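Local structure of protein-tyrosine-phosphatase PTP1 (Arabidopsis thaliana, 6KRW) at residues A239-T244 with K276-M281; Y89-L94 with A108-L113. The protein dephosphorylates phosphotyrosine in target proteins such as the MAP kinase MPK6 and so modulates plant defence responses. All coordinates share one frame; numbering follows the deposited sequence.

Interaction 1: A239-T244 with K276-M281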
loop_
_atom_site.group_PDB
_atom_site.type_symbol
_atom_site.label_atom_id
_atom_site.label_comp_id
_atom_site.label_asym_id
_atom_site.label_seq_id
_atom_site.Cartn_x
_atom_site.Cartn_y
_atom_site.Cartn_z
ATOM N N ALA A 239 -7.813 -0.508 -7.493
ATOM C CA ALA A 239 -8.809 -0.750 -6.415
ATOM C C ALA A 239 -8.167 -0.616 -5.039
ATOM O O ALA A 239 -8.935 -0.421 -4.057
ATOM C CB ALA A 239 -9.429 -2.101 -6.588
ATOM N N GLY A 240 -6.861 -0.728 -4.941
ATOM C CA GLY A 240 -6.129 -0.677 -3.673
ATOM C C GLY A 240 -6.229 -1.967 -2.871
ATOM O O GLY A 240 -6.212 -1.861 -1.623
ATOM N N ILE A 241 -6.324 -3.114 -3.507
ATOM C CA ILE A 241 -6.350 -4.407 -2.779
ATOM C C ILE A 241 -5.410 -5.473 -3.349
ATOM O O ILE A 241 -4.764 -6.133 -2.565
ATOM C CB ILE A 241 -7.797 -4.930 -2.628
ATOM C CG1 ILE A 241 -8.513 -5.157 -3.955
ATOM C CG2 ILE A 241 -8.599 -4.030 -1.685
ATOM C CD1 ILE A 241 -9.839 -5.865 -3.826
ATOM N N GLY A 242 -5.265 -5.606 -4.688
ATOM C CA GLY A 242 -4.475 -6.736 -5.209
ATOM C C GLY A 242 -2.991 -6.426 -5.160
ATOM O O GLY A 242 -2.267 -7.003 -4.346
ATOM N N ARG A 243 -2.552 -5.528 -6.040
ATOM C CA ARG A 243 -1.143 -5.099 -6.014
ATOM C C ARG A 243 -0.837 -4.444 -4.668
ATOM O O ARG A 243 0.161 -4.717 -4.111
ATOM C CB ARG A 243 -0.913 -4.180 -7.220
ATOM C CG ARG A 243 -1.038 -4.938 -8.540
ATOM C CD ARG A 243 -1.123 -4.022 -9.748
ATOM N NE ARG A 243 -2.425 -3.378 -9.873
ATOM C CZ ARG A 243 -2.768 -2.594 -10.884
ATOM N NH1 ARG A 243 -1.918 -2.389 -11.894
ATOM N NH2 ARG A 243 -3.950 -2.029 -10.918
ATOM N N THR A 244 -1.741 -3.608 -4.182
ATOM C CA THR A 244 -1.570 -2.910 -2.891
ATOM C C THR A 244 -1.386 -3.929 -1.759
ATOM O O THR A 244 -0.473 -3.800 -0.997
ATOM C CB THR A 244 -2.787 -2.031 -2.632
ATOM O OG1 THR A 244 -2.758 -0.966 -3.572
ATOM C CG2 THR A 244 -2.809 -1.441 -1.237
ATOM N N LYS A 276 -9.196 -8.776 7.003
ATOM C CA LYS A 276 -10.090 -8.262 8.068
ATOM C C LYS A 276 -10.015 -6.743 8.117
ATOM O O LYS A 276 -10.887 -6.096 8.715
ATOM C CB LYS A 276 -9.717 -8.901 9.404
ATOM C CG LYS A 276 -10.048 -10.381 9.513
ATOM C CD LYS A 276 -10.216 -10.879 10.924
ATOM C CE LYS A 276 -9.133 -10.434 11.891
ATOM N NZ LYS A 276 -8.997 -11.394 13.023
ATOM N N GLN A 277 -9.007 -6.153 7.425
ATOM C CA GLN A 277 -8.818 -4.688 7.408
ATOM C C GLN A 277 -9.173 -4.045 6.056
ATOM O O GLN A 277 -9.458 -2.854 6.058
ATOM C CB GLN A 277 -7.387 -4.340 7.841
ATOM C CG GLN A 277 -7.117 -4.819 9.279
ATOM C CD GLN A 277 -5.736 -4.518 9.809
ATOM O OE1 GLN A 277 -4.964 -3.802 9.197
ATOM N NE2 GLN A 277 -5.419 -4.961 11.009
ATOM N N ARG A 278 -9.199 -4.822 4.988
ATOM C CA ARG A 278 -9.684 -4.292 3.689
ATOM C C ARG A 278 -10.041 -5.513 2.844
ATOM O O ARG A 278 -9.194 -6.405 2.664
ATOM C CB ARG A 278 -8.665 -3.375 2.986
ATOM C CG ARG A 278 -9.251 -2.669 1.779
ATOM C CD ARG A 278 -8.216 -1.639 1.288
ATOM N NE ARG A 278 -8.538 -0.979 0.017
ATOM C CZ ARG A 278 -9.386 0.015 -0.156
ATOM N NH1 ARG A 278 -10.062 0.527 0.868
ATOM N NH2 ARG A 278 -9.577 0.539 -1.361
ATOM N N ILE A 279 -11.265 -5.543 2.353
ATOM C CA ILE A 279 -11.771 -6.735 1.639
ATOM C C ILE A 279 -10.849 -7.077 0.465
ATOM O O ILE A 279 -10.485 -6.158 -0.325
ATOM C CB ILE A 279 -13.231 -6.548 1.201
ATOM C CG1 ILE A 279 -13.799 -7.870 0.685
ATOM C CG2 ILE A 279 -13.378 -5.390 0.228
ATOM C CD1 ILE A 279 -15.284 -7.892 0.497
ATOM N N GLY A 280 -10.480 -8.340 0.368
ATOM C CA GLY A 280 -9.852 -8.864 -0.865
ATOM C C GLY A 280 -8.371 -8.550 -0.997
ATOM O O GLY A 280 -7.815 -8.747 -2.102
ATOM N N MET A 281 -7.694 -8.105 0.041
ATOM C CA MET A 281 -6.236 -7.841 -0.057
ATOM C C MET A 281 -5.529 -9.106 -0.546
ATOM O O MET A 281 -5.740 -10.157 -0.021
ATOM C CB MET A 281 -5.683 -7.392 1.300
ATOM C CG MET A 281 -6.216 -6.050 1.721
ATOM S SD MET A 281 -5.269 -4.653 1.066
ATOM C CE MET A 281 -3.955 -4.607 2.267
#
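Arg278 reaches the carbonyl oxygens of Ala239 and Gly240 with two neighbouring nitrogens on one edge of its guanidinium. Arg278 NH2 donates to Ala239 O at 2.9 Å; this oxygen lies close to the guanidinium plane, and the donor lies in the carbonyl plane. Arg278 NE donates to Gly240 O at 3.0 Å, but here the donor sits above the carbonyl plane, with an N-H...O angle of 145°. CG of Arg278 is anti to the backbone N (chi1 -171°) and the chain is extended as far as NE, which brings NE and NH2 to the two carbonyls. Both oxygens belong to the PTP signature P-loop, whose N-H groups at Ala239, Ile241 and Gly242 bind a citrate anion, with Arg243 NE, in the presumed substrate pocket; bonding to the carbonyls probably polarises the loop's peptides.

Van der Waals contacts of Ile241 against the arginine and the turn's carbonyls come next. The side chains of Ile241 and Arg278 cross at about a right angle, with Ile241 CG2 3.5 Å from Arg278 NE and 3.2 Å from Ile279 O. At Gly280, with phi at 80°, a beta carbon would run into Ile241 CD1, so the lack of a side chain lets the type II turn from Arg278 to Met281 come this close. A CA-H...O contact joins Met281 CA to Ile241 O at 3.4 Å, while the apolar pair is Met281 SD with Ile241 CG2, at 4.4 Å.

Ile241 is the N-cap residue of helix 242-259, so the contact sets the start of that helix against the turn that follows helix 267-277. Ile241 is also backbone-bonded to Val282, and Gly280 O accepts a bond from NE2 of Gln283, probably a substrate-binding residue. The side chain of Arg278 packs on Ile95 of strand 92-95 and Ala108 of strand 106-109.

Interaction 2: Y89-L94 with A108-L113; sequences YVNASL and ATQGPL
The antiparallel beta hairpin of strands 92-95 and 106-109 brings Ser93 opposite Ala108 as a hydrogen-bonded pair and Ala92 opposite Thr109 as a non-hydrogen-bonded one. Ser93 N donates to Ala108 O at 2.9 Å, and Ala108 N returns a bond of the same length to Ser93 O. Ala92 CB meets the Thr109 side chain, 3.6 Å from OG1. Strand 92-95 lies at the border of the mixed sheet characteristic of the PTP fold, and 106-109 passes the pairing on to 233-236. Beyond the pairing the chain turns a corner at Asn91, the centre of an inverse gamma turn. Thr109 OG1, anti to its backbone N (chi1 -173°), gives a very short bond of 2.5 Å to Asn91 O. The amides of Asn91 and Gln110 stack with planes 25° apart, Asn91 CG lying 3.6 Å from Gln110 OE1. Each binds elsewhere: Asn91 ND2 to Val68 O and Asn63 OD1, Gln110 OE1 to Arg64 N and NE2 to Lys62 O. An alanine at Gln110 would probably leave Arg64 N and Lys62 O without these mates and deprive the Asn91 amide of its stacking partner.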
loop_
_atom_site.group_PDB
_atom_site.type_symbol
_atom_site.label_atom_id
_atom_site.label_comp_id
_atom_site.label_asym_id
_atom_site.label_seq_id
_atom_site.Cartn_x
_atom_site.Cartn_y
_atom_site.Cartn_z
ATOM N N TYR A 89 -15.966 10.808 4.331
ATOM C CA TYR A 89 -15.678 9.549 3.616
ATOM C C TYR A 89 -14.581 9.727 2.547
ATOM O O TYR A 89 -14.648 10.602 1.682
ATOM C CB TYR A 89 -16.938 8.997 2.952
ATOM C CG TYR A 89 -16.635 7.732 2.217
ATOM C CD1 TYR A 89 -16.363 6.566 2.898
ATOM C CD2 TYR A 89 -16.500 7.718 0.829
ATOM C CE1 TYR A 89 -16.015 5.403 2.239
ATOM C CE2 TYR A 89 -16.148 6.564 0.153
ATOM C CZ TYR A 89 -15.883 5.403 0.854
ATOM O OH TYR A 89 -15.525 4.247 0.246
ATOM N N VAL A 90 -13.622 8.835 2.615
ATOM C CA VAL A 90 -12.663 8.556 1.526
ATOM C C VAL A 90 -12.495 7.045 1.440
ATOM O O VAL A 90 -12.556 6.346 2.477
ATOM C CB VAL A 90 -11.359 9.321 1.759
ATOM C CG1 VAL A 90 -10.733 9.043 3.085
ATOM C CG2 VAL A 90 -10.350 9.047 0.645
ATOM N N ASN A 91 -12.321 6.513 0.240
ATOM C CA ASN A 91 -12.129 5.064 0.041
ATOM C C ASN A 91 -10.705 4.722 0.451
ATOM O O ASN A 91 -9.800 4.707 -0.402
ATOM C CB ASN A 91 -12.523 4.635 -1.355
ATOM C CG ASN A 91 -12.600 3.134 -1.476
ATOM O OD1 ASN A 91 -11.747 2.413 -0.950
ATOM N ND2 ASN A 91 -13.608 2.659 -2.197
ATOM N N ALA A 92 -10.486 4.482 1.735
ATOM C CA ALA A 92 -9.133 4.326 2.285
ATOM C C ALA A 92 -9.250 3.582 3.607
ATOM O O ALA A 92 -10.212 3.888 4.379
ATOM C CB ALA A 92 -8.467 5.661 2.498
ATOM N N SER A 93 -8.351 2.654 3.836
ATOM C CA SER A 93 -8.371 1.746 5.005
ATOM C C SER A 93 -7.055 1.810 5.750
ATOM O O SER A 93 -5.980 1.794 5.120
ATOM C CB SER A 93 -8.575 0.333 4.521
ATOM O OG SER A 93 -9.756 0.196 3.780
ATOM N N LEU A 94 -7.070 1.876 7.070
ATOM C CA LEU A 94 -5.881 1.693 7.903
ATOM C C LEU A 94 -5.469 0.240 7.970
ATOM O O LEU A 94 -6.265 -0.616 8.413
ATOM C CB LEU A 94 -6.112 2.201 9.314
ATOM C CG LEU A 94 -4.876 2.171 10.196
ATOM C CD1 LEU A 94 -3.812 3.125 9.679
ATOM C CD2 LEU A 94 -5.245 2.481 11.628
ATOM N N ALA A 108 -4.247 1.844 2.764
ATOM C CA ALA A 108 -4.559 1.189 1.481
ATOM C C ALA A 108 -5.731 1.916 0.879
ATOM O O ALA A 108 -6.778 2.033 1.540
ATOM C CB ALA A 108 -4.824 -0.276 1.664
ATOM N N THR A 109 -5.568 2.456 -0.331
ATOM C CA THR A 109 -6.626 3.294 -0.912
ATOM C C THR A 109 -6.723 3.037 -2.418
ATOM O O THR A 109 -5.812 2.429 -2.985
ATOM C CB THR A 109 -6.377 4.761 -0.541
ATOM O OG1 THR A 109 -7.479 5.547 -0.958
ATOM C CG2 THR A 109 -5.111 5.306 -1.168
ATOM N N GLN A 110 -7.815 3.432 -3.029
ATOM C CA GLN A 110 -8.018 3.294 -4.485
ATOM C C GLN A 110 -7.228 4.384 -5.208
ATOM O O GLN A 110 -6.824 5.359 -4.594
ATOM C CB GLN A 110 -9.499 3.422 -4.818
ATOM C CG GLN A 110 -10.021 4.820 -4.592
ATOM C CD GLN A 110 -11.506 4.953 -4.790
ATOM O OE1 GLN A 110 -12.222 3.963 -4.957
ATOM N NE2 GLN A 110 -11.952 6.197 -4.844
ATOM N N GLY A 111 -6.967 4.133 -6.479
ATOM C CA GLY A 111 -6.362 5.180 -7.334
ATOM C C GLY A 111 -7.402 6.302 -7.378
ATOM O O GLY A 111 -8.574 6.057 -7.683
ATOM N N PRO A 112 -7.115 7.596 -6.989
ATOM C CA PRO A 112 -8.080 8.708 -6.901
ATOM C C PRO A 112 -8.832 8.964 -8.206
ATOM O O PRO A 112 -8.252 8.840 -9.292
ATOM C CB PRO A 112 -7.244 9.933 -6.518
ATOM C CG PRO A 112 -6.065 9.331 -5.800
ATOM C CD PRO A 112 -5.817 7.993 -6.443
ATOM N N LEU A 113 -10.114 9.302 -8.074
ATOM C CA LEU A 113 -10.966 9.741 -9.203
ATOM C C LEU A 113 -10.787 11.242 -9.341
ATOM O O LEU A 113 -10.338 11.877 -8.398
ATOM C CB LEU A 113 -12.412 9.373 -8.850
ATOM C CG LEU A 113 -12.680 7.880 -8.723
ATOM C CD1 LEU A 113 -13.900 7.624 -7.862
ATOM C CD2 LEU A 113 -12.851 7.256 -10.098
#

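Overall arrangement
Arg278 joins the two contacts, whose centres lie 10 Å apart. Besides the P-loop carbonyls of interaction 1, its guanidinium meets the side chains of interaction 2: Arg278 NH2 lies 2.9 Å from Asn91 OD1 and Arg278 NH1 lies 2.9 Å from Ser93 OG, both probable hydrogen bonds. Asn91 and Ser93 thus probably fix the orientation of the guanidinium, which is itself a second-shell group behind the anion-binding N-H groups. The same loop carries the nucleophile Cys237, whose side chain comes within about 4 Å of Gly240 (nearest atoms). Gln110 of interaction 2 has its side chain about 5 Å from Gly240 and about 8 Å from the side chain of Cys237, again between nearest atoms.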